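Aminotransferase (Neisseria meningitidis Z2491, PDB 3JTX) probably transfers amino groups between amino acids and keto acids, using a pyridoxal phosphate cofactor bound covalently to an active-site lysine. Local coordinates at residues Y210-N218 with V296-F307. Sequence-based numbering, arbitrary orientation.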
loop_
_atom_site.group_PDB
_atom_site.type_symbol
_atom_site.label_atom_id
_atom_site.label_comp_id
_atom_site.label_asym_id
_atom_site.label_seq_id
_atom_site.Cartn_x
_atom_site.Cartn_y
_atom_site.Cartn_z
ATOM N N TYR A 210 8.072 13.773 12.540
ATOM C CA TYR A 210 8.414 15.206 12.780
ATOM C C TYR A 210 9.859 15.415 13.238
ATOM O O TYR A 210 10.228 16.522 13.634
ATOM C CB TYR A 210 7.438 15.861 13.777
ATOM C CG TYR A 210 6.031 15.943 13.231
ATOM C CD1 TYR A 210 5.635 17.010 12.424
ATOM C CD2 TYR A 210 5.103 14.929 13.489
ATOM C CE1 TYR A 210 4.343 17.074 11.907
ATOM C CE2 TYR A 210 3.815 14.981 12.967
ATOM C CZ TYR A 210 3.438 16.052 12.182
ATOM O OH TYR A 210 2.162 16.112 11.670
ATOM N N SER A 211 10.693 14.376 13.180
ATOM C CA SER A 211 12.057 14.460 13.740
ATOM C C SER A 211 12.891 15.641 13.226
ATOM O O SER A 211 13.823 16.090 13.920
ATOM C CB SER A 211 12.840 13.168 13.466
ATOM O OG SER A 211 13.158 13.053 12.094
ATOM N N GLU A 212 12.597 16.119 12.013
ATOM C CA GLU A 212 13.406 17.181 11.396
ATOM C C GLU A 212 12.818 18.571 11.531
ATOM O O GLU A 212 13.438 19.527 11.099
ATOM C CB GLU A 212 13.657 16.888 9.911
ATOM C CG GLU A 212 14.277 15.526 9.676
ATOM C CD GLU A 212 15.463 15.323 10.575
ATOM O OE1 GLU A 212 16.461 16.036 10.370
ATOM O OE2 GLU A 212 15.371 14.508 11.523
ATOM N N ILE A 213 11.633 18.693 12.128
ATOM C CA ILE A 213 11.026 20.004 12.342
ATOM C C ILE A 213 11.293 20.410 13.794
ATOM O O ILE A 213 10.565 20.002 14.712
ATOM C CB ILE A 213 9.505 20.011 12.013
ATOM C CG1 ILE A 213 9.224 19.361 10.637
ATOM C CG2 ILE A 213 8.974 21.417 12.069
ATOM C CD1 ILE A 213 9.973 19.951 9.473
ATOM N N TYR A 214 12.358 21.197 13.978
ATOM C CA TYR A 214 12.839 21.596 15.300
ATOM C C TYR A 214 13.518 22.960 15.244
ATOM O O TYR A 214 13.710 23.522 14.167
ATOM C CB TYR A 214 13.802 20.540 15.885
ATOM C CG TYR A 214 15.064 20.269 15.068
ATOM C CD1 TYR A 214 16.177 21.098 15.164
ATOM C CD2 TYR A 214 15.146 19.171 14.221
ATOM C CE1 TYR A 214 17.338 20.849 14.421
ATOM C CE2 TYR A 214 16.293 18.916 13.467
ATOM C CZ TYR A 214 17.392 19.765 13.578
ATOM O OH TYR A 214 18.551 19.527 12.853
ATOM N N PHE A 215 13.900 23.468 16.412
ATOM C CA PHE A 215 14.364 24.836 16.566
ATOM C C PHE A 215 15.773 24.918 17.129
ATOM O O PHE A 215 16.233 24.013 17.829
ATOM C CB PHE A 215 13.380 25.595 17.472
ATOM C CG PHE A 215 11.948 25.305 17.140
ATOM C CD1 PHE A 215 11.414 25.715 15.927
ATOM C CD2 PHE A 215 11.159 24.557 17.998
ATOM C CE1 PHE A 215 10.109 25.402 15.575
ATOM C CE2 PHE A 215 9.856 24.239 17.656
ATOM C CZ PHE A 215 9.327 24.660 16.443
ATOM N N ASP A 216 16.463 26.002 16.772
ATOM C CA ASP A 216 17.666 26.444 17.481
ATOM C C ASP A 216 18.695 25.337 17.716
ATOM O O ASP A 216 19.316 25.284 18.779
ATOM C CB ASP A 216 17.249 27.069 18.827
ATOM C CG ASP A 216 16.438 28.368 18.661
ATOM O OD1 ASP A 216 16.952 29.298 17.997
ATOM O OD2 ASP A 216 15.308 28.486 19.211
ATOM N N GLY A 217 18.875 24.445 16.746
ATOM C CA GLY A 217 19.867 23.370 16.878
ATOM C C GLY A 217 19.547 22.231 17.854
ATOM O O GLY A 217 20.393 21.349 18.085
ATOM N N ASN A 218 18.338 22.221 18.418
ATOM C CA ASN A 218 17.962 21.228 19.426
ATOM C C ASN A 218 17.248 20.048 18.775
ATOM O O ASN A 218 16.011 19.998 18.738
ATOM C CB ASN A 218 17.077 21.863 20.503
ATOM C CG ASN A 218 17.820 22.879 21.347
ATOM O OD1 ASN A 218 18.994 22.707 21.653
ATOM N ND2 ASN A 218 17.131 23.939 21.736
ATOM N N VAL A 296 16.375 20.492 3.595
ATOM C CA VAL A 296 15.806 20.261 4.920
ATOM C C VAL A 296 16.135 21.445 5.832
ATOM O O VAL A 296 15.267 21.913 6.588
ATOM C CB VAL A 296 16.293 18.946 5.538
ATOM C CG1 VAL A 296 15.615 18.722 6.867
ATOM C CG2 VAL A 296 16.003 17.758 4.597
ATOM N N ILE A 297 17.378 21.930 5.747
ATOM C CA ILE A 297 17.798 23.132 6.459
ATOM C C ILE A 297 16.912 24.328 6.065
ATOM O O ILE A 297 16.418 25.044 6.929
ATOM C CB ILE A 297 19.284 23.450 6.204
ATOM C CG1 ILE A 297 20.177 22.371 6.858
ATOM C CG2 ILE A 297 19.623 24.878 6.714
ATOM C CD1 ILE A 297 21.596 22.239 6.232
ATOM N N ASP A 298 16.673 24.512 4.769
ATOM C CA ASP A 298 15.798 25.593 4.290
ATOM C C ASP A 298 14.371 25.457 4.850
ATOM O O ASP A 298 13.778 26.419 5.325
ATOM C CB ASP A 298 15.745 25.592 2.764
ATOM C CG ASP A 298 17.096 25.914 2.115
ATOM O OD1 ASP A 298 18.005 26.455 2.780
ATOM O OD2 ASP A 298 17.238 25.598 0.915
ATOM N N ASN A 299 13.832 24.247 4.800
ATOM C CA ASN A 299 12.482 23.969 5.297
ATOM C C ASN A 299 12.375 24.314 6.786
ATOM O O ASN A 299 11.441 25.008 7.229
ATOM C CB ASN A 299 12.157 22.492 5.057
ATOM C CG ASN A 299 10.683 22.171 5.205
ATOM O OD1 ASN A 299 9.817 22.950 4.787
ATOM N ND2 ASN A 299 10.385 20.990 5.769
ATOM N N ARG A 300 13.341 23.816 7.549
ATOM C CA ARG A 300 13.387 24.042 8.985
ATOM C C ARG A 300 13.488 25.539 9.287
ATOM O O ARG A 300 12.851 26.043 10.205
ATOM C CB ARG A 300 14.559 23.264 9.603
ATOM C CG ARG A 300 14.831 23.583 11.046
ATOM C CD ARG A 300 15.959 22.738 11.599
ATOM N NE ARG A 300 15.926 21.383 11.070
ATOM C CZ ARG A 300 16.922 20.826 10.389
ATOM N NH1 ARG A 300 18.039 21.504 10.175
ATOM N NH2 ARG A 300 16.809 19.582 9.944
ATOM N N ARG A 301 14.265 26.264 8.491
ATOM C CA ARG A 301 14.394 27.718 8.662
ATOM C C ARG A 301 13.044 28.456 8.464
ATOM O O ARG A 301 12.757 29.426 9.181
ATOM C CB ARG A 301 15.471 28.275 7.720
ATOM C CG ARG A 301 15.783 29.761 7.884
ATOM N N LEU A 302 12.221 28.011 7.510
ATOM C CA LEU A 302 10.882 28.598 7.316
ATOM C C LEU A 302 10.045 28.459 8.586
ATOM O O LEU A 302 9.399 29.416 9.012
ATOM C CB LEU A 302 10.127 27.952 6.144
ATOM C CG LEU A 302 10.625 28.180 4.707
ATOM C CD1 LEU A 302 9.838 27.290 3.742
ATOM C CD2 LEU A 302 10.543 29.655 4.282
ATOM N N TYR A 303 10.059 27.277 9.203
ATOM C CA TYR A 303 9.252 27.064 10.410
ATOM C C TYR A 303 9.790 27.842 11.617
ATOM O O TYR A 303 9.017 28.402 12.389
ATOM C CB TYR A 303 9.151 25.580 10.750
ATOM C CG TYR A 303 8.326 24.758 9.774
ATOM C CD1 TYR A 303 6.950 24.955 9.647
ATOM C CD2 TYR A 303 8.913 23.755 9.016
ATOM C CE1 TYR A 303 6.182 24.184 8.769
ATOM C CE2 TYR A 303 8.161 22.972 8.144
ATOM C CZ TYR A 303 6.795 23.188 8.022
ATOM O OH TYR A 303 6.037 22.413 7.159
ATOM N N GLN A 304 11.111 27.839 11.784
ATOM C CA GLN A 304 11.787 28.632 12.813
ATOM C C GLN A 304 11.347 30.104 12.784
ATOM O O GLN A 304 11.028 30.686 13.827
ATOM C CB GLN A 304 13.309 28.527 12.628
ATOM C CG GLN A 304 14.157 29.464 13.480
ATOM C CD GLN A 304 14.560 28.892 14.836
ATOM O OE1 GLN A 304 14.938 27.723 14.954
ATOM N NE2 GLN A 304 14.515 29.737 15.861
ATOM N N GLU A 305 11.331 30.696 11.592
ATOM C CA GLU A 305 10.961 32.105 11.437
ATOM C C GLU A 305 9.529 32.308 11.923
ATOM O O GLU A 305 9.243 33.222 12.683
ATOM C CB GLU A 305 11.104 32.517 9.969
ATOM C CG GLU A 305 10.771 33.967 9.679
ATOM C CD GLU A 305 10.812 34.318 8.187
ATOM O OE1 GLU A 305 10.849 33.393 7.330
ATOM O OE2 GLU A 305 10.781 35.532 7.881
ATOM N N LYS A 306 8.626 31.420 11.518
ATOM C CA LYS A 306 7.235 31.534 11.937
ATOM C C LYS A 306 7.087 31.507 13.467
ATOM O O LYS A 306 6.412 32.361 14.042
ATOM C CB LYS A 306 6.387 30.405 11.331
ATOM C CG LYS A 306 6.299 30.433 9.808
ATOM C CD LYS A 306 5.447 29.291 9.280
ATOM C CE LYS A 306 5.910 28.792 7.913
ATOM N NZ LYS A 306 4.988 27.728 7.407
ATOM N N PHE A 307 7.700 30.513 14.112
ATOM C CA PHE A 307 7.585 30.345 15.564
ATOM C C PHE A 307 8.245 31.502 16.318
ATOM O O PHE A 307 7.717 31.956 17.327
ATOM C CB PHE A 307 8.200 29.022 16.021
ATOM C CG PHE A 307 7.266 27.851 15.921
ATOM C CD1 PHE A 307 6.432 27.524 16.975
ATOM C CD2 PHE A 307 7.223 27.085 14.779
ATOM C CE1 PHE A 307 5.572 26.446 16.892
ATOM C CE2 PHE A 307 6.373 26.000 14.680
ATOM C CZ PHE A 307 5.539 25.679 15.748
HETATM O O HOH W 1 15.412 25.635 13.353
#
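Arg300 and Gln304 share the polar part of the contact. In the conformer described here, one of two modelled for Arg300, its NE donates an almost straight hydrogen bond to Glu212 O (3.1 Å, 166°), an acceptor lying in the guanidinium plane, and NH2 forms a long salt bridge with Glu212 OE1 (3.6 Å). The same guanidinium lies flat on the Tyr214 ring, planes 14° apart, with the tyrosine OH over its centre; a bend at chi3 (-37°) turns it onto that face, while Arg300 CD makes a CH-pi contact over the same ring (3.9 Å to its centroid). One turn further along the helix, Gln304 OE1 accepts from Asp216 N (2.9 Å), in the amide plane and on a lone pair, and a water donates to both this oxygen and Tyr214 O. Gln304 NE2 reaches Asp216 OD1 only weakly (3.3 Å); its stronger partner is Glu308. The apolar part is made by Tyr303 and Phe307, one turn apart on the helix and both directed at the loop. Ile213 lays CG2 and CD1 against Tyr303, CD1 coming 3.8 Å from CE2, and Phe215 points its edge at the face of Phe307 in an edge-to-face pair, centroids 4.7 Å apart. The 210-218 loop, turning at both ends, follows strand 203-207 of the seven-stranded sheet, and at its start Tyr210 OH hydrogen-bonds O3 of the pyridoxal phosphate-lysine adduct at position 245. This contact thus ties a loop reaching the cofactor to helix 294-314, against which helix 381-394 packs at Glu305 and Lys306.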